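Local coordinates for armadillo repeat protein arm00016 (Synthetic construct, PDB 4D4E) that serves as a computationally designed armadillo-repeat scaffold, probably intended for the modular recognition of peptides, at residues S57-L62 with K72-A77; A160-I165 with Q174-A179; K103-A108 with L140-K145. All coordinates share one frame; numbering follows the deposited sequence.

Interaction 1. Residues S57-L62 with K72-A77; sequences SPLVKL and KNAVAA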
# COMPACT_ATOMS: atom_id res chain seq x y z
N SER A 57 19.52 -2.84 0.52
CA SER A 57 19.65 -4.29 0.21
C SER A 57 19.55 -5.13 1.43
O SER A 57 18.79 -6.07 1.46
CB SER A 57 20.94 -4.63 -0.57
OG SER A 57 20.52 -4.90 -1.87
N PRO A 58 20.32 -4.79 2.48
CA PRO A 58 20.27 -5.64 3.69
C PRO A 58 18.85 -5.66 4.35
O PRO A 58 18.39 -6.71 4.86
CB PRO A 58 21.35 -5.06 4.62
CG PRO A 58 22.12 -4.07 3.85
CD PRO A 58 21.40 -3.78 2.54
N LEU A 59 18.12 -4.55 4.26
CA LEU A 59 16.76 -4.53 4.74
C LEU A 59 15.85 -5.45 3.96
O LEU A 59 15.10 -6.18 4.56
CB LEU A 59 16.17 -3.12 4.75
CG LEU A 59 16.22 -2.16 5.90
CD1 LEU A 59 15.28 -1.05 5.46
CD2 LEU A 59 15.73 -2.80 7.20
N VAL A 60 15.87 -5.40 2.63
CA VAL A 60 15.08 -6.31 1.77
C VAL A 60 15.42 -7.79 2.06
O VAL A 60 14.55 -8.66 1.98
CB VAL A 60 15.36 -6.02 0.26
CG1 VAL A 60 14.67 -7.05 -0.64
CG2 VAL A 60 14.88 -4.63 -0.10
N LYS A 61 16.70 -8.07 2.32
CA LYS A 61 17.13 -9.42 2.57
C LYS A 61 16.59 -9.96 3.90
O LYS A 61 16.45 -11.18 4.04
CB LYS A 61 18.64 -9.52 2.53
CG LYS A 61 19.15 -10.95 2.55
CD LYS A 61 20.48 -11.00 3.28
CE LYS A 61 20.70 -12.34 3.98
NZ LYS A 61 21.69 -12.07 5.04
N LEU A 62 16.29 -9.07 4.85
CA LEU A 62 15.64 -9.46 6.12
C LEU A 62 14.19 -9.92 5.98
O LEU A 62 13.64 -10.47 6.94
CB LEU A 62 15.70 -8.30 7.15
CG LEU A 62 17.07 -8.01 7.80
CD1 LEU A 62 17.05 -6.81 8.72
CD2 LEU A 62 17.60 -9.27 8.50
N LYS A 72 8.58 -8.48 10.40
CA LYS A 72 7.58 -7.43 10.65
C LYS A 72 8.30 -6.08 10.79
O LYS A 72 7.88 -5.11 10.19
CB LYS A 72 6.77 -7.75 11.91
CG LYS A 72 5.64 -6.74 12.20
CD LYS A 72 5.27 -6.76 13.67
CE LYS A 72 6.19 -5.86 14.44
NZ LYS A 72 5.91 -5.95 15.91
N ASN A 73 9.36 -6.03 11.58
CA ASN A 73 10.05 -4.77 11.81
C ASN A 73 10.83 -4.32 10.56
O ASN A 73 10.94 -3.13 10.33
CB ASN A 73 11.01 -4.88 13.00
CG ASN A 73 10.30 -4.95 14.38
OD1 ASN A 73 9.49 -4.09 14.69
ND2 ASN A 73 10.67 -5.91 15.22
N ALA A 74 11.41 -5.26 9.80
CA ALA A 74 12.11 -4.89 8.52
C ALA A 74 11.10 -4.27 7.51
O ALA A 74 11.39 -3.26 6.88
CB ALA A 74 12.81 -6.08 7.91
N VAL A 75 9.92 -4.89 7.39
CA VAL A 75 8.84 -4.40 6.51
C VAL A 75 8.35 -3.00 6.98
O VAL A 75 8.08 -2.16 6.13
CB VAL A 75 7.65 -5.39 6.43
CG1 VAL A 75 6.55 -4.79 5.60
CG2 VAL A 75 8.02 -6.67 5.73
N ALA A 76 8.25 -2.76 8.31
CA ALA A 76 7.77 -1.48 8.85
C ALA A 76 8.73 -0.42 8.39
O ALA A 76 8.35 0.67 7.95
CB ALA A 76 7.63 -1.47 10.41
N ALA A 77 10.00 -0.75 8.50
CA ALA A 77 11.08 0.18 8.15
C ALA A 77 11.00 0.55 6.63
O ALA A 77 11.03 1.74 6.28
CB ALA A 77 12.42 -0.44 8.52

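Interaction 2. Residues A160-I165 with Q174-A179; sequences AAIANI and QKLIEA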
# COMPACT_ATOMS: atom_id res chain seq x y z
N ALA A 160 -6.29 1.47 0.70
CA ALA A 160 -5.40 2.64 0.48
C ALA A 160 -4.43 2.32 -0.69
O ALA A 160 -4.13 3.20 -1.57
CB ALA A 160 -4.62 2.98 1.78
N ALA A 161 -3.98 1.06 -0.77
CA ALA A 161 -3.10 0.65 -1.89
C ALA A 161 -3.89 0.65 -3.20
O ALA A 161 -3.39 1.09 -4.21
CB ALA A 161 -2.47 -0.74 -1.62
N ILE A 162 -5.11 0.11 -3.19
CA ILE A 162 -5.92 0.04 -4.39
C ILE A 162 -6.30 1.46 -4.86
O ILE A 162 -6.20 1.75 -6.05
CB ILE A 162 -7.20 -0.77 -4.17
CG1 ILE A 162 -6.90 -2.26 -3.88
CG2 ILE A 162 -8.22 -0.52 -5.34
CD1 ILE A 162 -6.11 -3.03 -4.92
N ALA A 163 -6.72 2.32 -3.94
CA ALA A 163 -6.95 3.75 -4.24
C ALA A 163 -5.72 4.38 -4.94
O ALA A 163 -5.86 5.06 -5.99
CB ALA A 163 -7.34 4.54 -2.96
N ASN A 164 -4.53 4.18 -4.35
CA ASN A 164 -3.28 4.74 -4.91
C ASN A 164 -3.00 4.21 -6.33
O ASN A 164 -2.62 4.97 -7.21
CB ASN A 164 -2.08 4.47 -4.02
CG ASN A 164 -2.16 5.20 -2.71
OD1 ASN A 164 -3.03 6.00 -2.54
ND2 ASN A 164 -1.26 4.91 -1.77
N ILE A 165 -3.21 2.93 -6.54
CA ILE A 165 -3.10 2.38 -7.88
C ILE A 165 -4.14 3.00 -8.87
O ILE A 165 -3.79 3.39 -10.03
CB ILE A 165 -3.13 0.83 -7.84
CG1 ILE A 165 -1.86 0.24 -7.18
CG2 ILE A 165 -3.15 0.25 -9.24
CD1 ILE A 165 -2.14 -1.12 -6.55
N GLN A 174 -7.29 -0.29 -16.12
CA GLN A 174 -7.92 -1.46 -16.71
C GLN A 174 -7.45 -2.79 -16.01
O GLN A 174 -8.23 -3.69 -15.74
CB GLN A 174 -7.63 -1.55 -18.22
CG GLN A 174 -8.19 -2.82 -18.83
CD GLN A 174 -9.69 -3.01 -18.60
OE1 GLN A 174 -10.43 -2.10 -18.14
NE2 GLN A 174 -10.17 -4.21 -18.93
N LYS A 175 -6.16 -2.88 -15.73
CA LYS A 175 -5.61 -3.94 -14.89
C LYS A 175 -6.31 -4.09 -13.55
O LYS A 175 -6.61 -5.21 -13.17
CB LYS A 175 -4.11 -3.72 -14.71
CG LYS A 175 -3.42 -3.62 -16.08
CD LYS A 175 -3.01 -5.00 -16.60
CE LYS A 175 -2.71 -4.99 -18.11
NZ LYS A 175 -2.84 -6.34 -18.75
N LEU A 176 -6.64 -2.98 -12.85
CA LEU A 176 -7.36 -3.08 -11.56
C LEU A 176 -8.69 -3.79 -11.73
O LEU A 176 -9.04 -4.67 -10.97
CB LEU A 176 -7.61 -1.70 -10.93
CG LEU A 176 -6.70 -1.07 -9.90
CD1 LEU A 176 -7.34 0.22 -9.44
CD2 LEU A 176 -6.44 -2.01 -8.70
N ILE A 177 -9.41 -3.35 -12.74
CA ILE A 177 -10.68 -3.85 -13.07
C ILE A 177 -10.60 -5.32 -13.42
O ILE A 177 -11.37 -6.09 -12.88
CB ILE A 177 -11.29 -3.02 -14.22
CG1 ILE A 177 -11.77 -1.65 -13.71
CG2 ILE A 177 -12.51 -3.73 -14.82
CD1 ILE A 177 -12.01 -0.69 -14.86
N GLU A 178 -9.68 -5.70 -14.32
CA GLU A 178 -9.46 -7.12 -14.68
C GLU A 178 -9.05 -7.97 -13.48
O GLU A 178 -9.39 -9.13 -13.46
CB GLU A 178 -8.40 -7.27 -15.77
CG GLU A 178 -8.88 -6.74 -17.10
CD GLU A 178 -7.74 -6.59 -18.09
OE1 GLU A 178 -6.58 -6.94 -17.75
OE2 GLU A 178 -8.02 -6.10 -19.19
N ALA A 179 -8.37 -7.38 -12.49
CA ALA A 179 -8.06 -8.09 -11.24
C ALA A 179 -9.29 -8.26 -10.36
O ALA A 179 -9.18 -8.76 -9.28
CB ALA A 179 -6.98 -7.34 -10.49

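Interaction 3. Residues K103-A108 with L140-K145; sequences KLLDDA and LSPLVK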
# COMPACT_ATOMS: atom_id res chain seq x y z
N LYS A 103 5.12 -11.40 -1.85
CA LYS A 103 5.15 -12.73 -1.24
C LYS A 103 4.57 -12.64 0.20
O LYS A 103 3.93 -13.59 0.67
CB LYS A 103 6.58 -13.30 -1.21
CG LYS A 103 6.85 -14.51 -0.31
CD LYS A 103 8.25 -15.08 -0.47
CE LYS A 103 9.38 -14.10 -0.15
NZ LYS A 103 9.20 -13.23 1.06
N LEU A 104 4.80 -11.51 0.87
CA LEU A 104 4.43 -11.42 2.31
C LEU A 104 2.93 -11.26 2.51
O LEU A 104 2.44 -11.41 3.61
CB LEU A 104 5.23 -10.32 3.04
CG LEU A 104 6.68 -10.78 3.21
CD1 LEU A 104 7.56 -9.63 3.67
CD2 LEU A 104 6.84 -12.01 4.13
N LEU A 105 2.22 -10.95 1.42
CA LEU A 105 0.81 -10.76 1.49
C LEU A 105 0.06 -12.04 1.87
O LEU A 105 -1.10 -11.97 2.28
CB LEU A 105 0.29 -10.16 0.16
CG LEU A 105 0.22 -8.64 -0.04
CD1 LEU A 105 1.12 -7.83 0.92
CD2 LEU A 105 0.41 -8.24 -1.50
N ASP A 106 0.67 -13.20 1.70
CA ASP A 106 0.08 -14.38 2.32
C ASP A 106 1.00 -14.95 3.42
O ASP A 106 1.02 -16.16 3.67
CB ASP A 106 -0.49 -15.40 1.30
CG ASP A 106 0.54 -15.92 0.33
OD1 ASP A 106 1.74 -15.89 0.68
OD2 ASP A 106 0.15 -16.39 -0.77
N ASP A 107 1.73 -14.06 4.10
CA ASP A 107 2.53 -14.47 5.26
C ASP A 107 1.60 -15.10 6.31
O ASP A 107 0.39 -14.75 6.37
CB ASP A 107 3.35 -13.32 5.83
CG ASP A 107 4.37 -13.81 6.83
OD1 ASP A 107 5.46 -14.19 6.40
OD2 ASP A 107 4.07 -13.87 8.03
N ALA A 108 2.10 -16.07 7.09
CA ALA A 108 1.27 -16.62 8.16
C ALA A 108 0.92 -15.57 9.25
O ALA A 108 -0.00 -15.83 10.00
CB ALA A 108 1.90 -17.88 8.80
N LEU A 140 -1.59 -6.99 -7.73
CA LEU A 140 -3.02 -6.67 -7.84
C LEU A 140 -3.94 -7.75 -7.32
O LEU A 140 -4.82 -7.45 -6.53
CB LEU A 140 -3.41 -6.32 -9.30
CG LEU A 140 -3.43 -4.84 -9.71
CD1 LEU A 140 -2.40 -3.97 -8.99
CD2 LEU A 140 -3.44 -4.66 -11.21
N SER A 141 -3.76 -8.98 -7.78
CA SER A 141 -4.62 -10.04 -7.29
C SER A 141 -4.61 -10.27 -5.74
O SER A 141 -5.69 -10.46 -5.15
CB SER A 141 -4.33 -11.37 -8.01
OG SER A 141 -5.10 -11.39 -9.21
N PRO A 142 -3.42 -10.31 -5.11
CA PRO A 142 -3.44 -10.56 -3.68
C PRO A 142 -4.04 -9.37 -2.93
O PRO A 142 -4.69 -9.57 -1.89
CB PRO A 142 -1.96 -10.74 -3.31
CG PRO A 142 -1.19 -10.22 -4.44
CD PRO A 142 -2.06 -10.49 -5.65
N LEU A 143 -3.80 -8.15 -3.44
CA LEU A 143 -4.38 -6.94 -2.84
C LEU A 143 -5.90 -7.01 -2.91
O LEU A 143 -6.57 -6.71 -1.92
CB LEU A 143 -3.86 -5.65 -3.49
CG LEU A 143 -2.43 -5.19 -3.21
CD1 LEU A 143 -2.08 -3.91 -3.99
CD2 LEU A 143 -2.28 -4.90 -1.71
N VAL A 144 -6.43 -7.43 -4.06
CA VAL A 144 -7.88 -7.51 -4.21
C VAL A 144 -8.46 -8.49 -3.17
O VAL A 144 -9.53 -8.24 -2.56
CB VAL A 144 -8.25 -7.86 -5.68
CG1 VAL A 144 -9.57 -8.66 -5.81
CG2 VAL A 144 -8.17 -6.59 -6.55
N LYS A 145 -7.74 -9.60 -2.98
CA LYS A 145 -8.06 -10.60 -1.97
C LYS A 145 -8.04 -10.04 -0.56
O LYS A 145 -8.89 -10.39 0.22
CB LYS A 145 -7.13 -11.79 -2.06
CG LYS A 145 -7.83 -13.03 -2.56
CD LYS A 145 -7.73 -14.15 -1.51
CE LYS A 145 -6.51 -15.01 -1.75
NZ LYS A 145 -5.43 -14.13 -2.28

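Interaction 1. Residues S57-L62 with K72-A77
Leu59 and Leu62, one turn apart on residues 57-62, meet Ala74 and Ala77 on the next long helix; the side chains meet through carbon alone, and no hydrogen bond joins the segments. The apolar part has two halves. In the first, the two methyls of Leu59 lie near two alanine methyls about one turn apart: CD1 of Leu59 lies 4.2 Å from CB of Ala77, while its CD2 is 4.4 Å from CB of Ala74. Because an isobutyl group divides into two methyls, a single leucine can address both alanines at once. In the second half Leu62 uses the root of its side chain, its CB sitting 3.7 Å from CB of Ala74. With CG turned anti to its own carbonyl carbon (chi1 -73°), the rest of that leucine leads on to Val70 of the same long helix.

This is a helix pair of the armadillo fold, in which short helices pack against long ones to build a right-handed superhelix. Alanine suits the long helix here because the backbones come close: CA of Leu59 and CA of Ala74 are only 6.0 Å apart, a gap that a methyl group fills.

The backbone bonds found run along each segment, not between them. Ala77 N donates to Asn73 O at 3.1 Å, and Leu62 N bonds to Pro58 O at 3.2 Å, with a weak second bond to Leu59 O. The Leu59 carbonyl oxygen also takes part in the packing, as CB of Ala74 rests 4.1 Å from Leu59 O.

Further hydrophobic cover comes from helix 26-40, where Leu33 and Leu36 touch Leu59, and from Ile78 and Ile81 further along the long helix. On the side of the long helix turned away from Leu59, Val75 packs on Leu63 and Leu104.

Interaction 2. Residues A160-I165 with Q174-A179
Behind Leu176, which carries the whole contact with Ile162 and Ile165, the outer face of its helix is laced by a bond from Gln174 NE2 to Glu178 OE2 of 2.9 Å. The N-H to acceptor angle is 153°, and the donor approaches the anti side of the carboxylate, 31° out of its plane. The other oxygen, OE1 of Glu178, has a long ion pair of 3.9 Å with Lys175 NZ. Gln174 and Lys175 are each about one turn before Glu178, so both can reach its carboxylate, on a side largely open to solvent.

Across the contact the meeting side chains are all hydrocarbon. Leu176 points its branched end between two isoleucines that stand about one turn apart on helix 152-166. CG of Leu176 is 3.8 Å from CG2 of Ile165, the methyl set anti to the backbone N of Ile165, and CD2 of Leu176 reaches CD1 of Ile162 at 3.9 Å. Its other methyl, CD1, lies 3.9 Å from the backbone oxygen Ile162 O. The side chains run slantwise over one another. The nearest CA atoms, of Ile165 and Leu176, are 7.8 Å apart, room for branched side chains from both helices.

Around this pair the armadillo core continues: Ile162 also leans on Leu143 and on Leu185 of helix 182-187, and Ile165 on Leu140 and Leu143 of helix 140-146. On its other flanks helix 152-166 is bound to helix 110-124, where Asn164 ND2 hydrogen-bonds to Ala121 O, and it meets helix 194-208 through Ala163 against Ala203.

Interaction 3. Residues K103-A108 with L140-K145
Leu105, in the loop that follows helix 98-103, approaches Pro142 in the first turn of helix 140-146, with 6.7 Å between CA of Leu105 and CA of Pro142. Most of the contact is made by one methyl. CD2 of Leu105 lies against CB and CG of Pro142, 3.9 Å from each, and it reaches CD2 of Leu143 at 4.3 Å. A second touch comes from CB of Leu105, 4.2 Å from CB of Pro142. The end of Leu143 swings closer to Leu105 than its base does. Proline suits the start of a helix, where no N-H is needed for an intrahelical bond, and its compact ring offers a rigid apolar surface to the leucine.

Beside these apolar contacts, Asp106 OD2 and Lys145 NZ stand 6.2 Å apart, too far for a salt bridge, though opposite charges may attract weakly. Val117 and Ile120 of helix 110-124 also pack on Leu105, while Ala161 of helix 152-166 packs on Leu143. Such apolar contacts between neighbouring layers are typical of armadillo solenoids, whose stacked helices share a continuous hydrophobic core.

From the N terminus, interaction 1 comes first and closes a short excursion between helix 56-61 and helix 68-81. Interaction 3 then spans the longest separation, bringing residues 103-108 to 140-145 across helices 110-124 and 128-136. Interaction 2 follows, joining helix 152-166 to helix 170-178 over a short connection that includes the start of helix 170-178. All three are in series, with none nested or crossed. Interaction 3 nevertheless bridges the others: residues 103-108 touch residues 72-77 of interaction 1, and residues 140-145 touch both segments of interaction 2. Interactions 1 and 2, whose centres are 25 Å apart, do not touch and lie on opposite sides of the chain's centre.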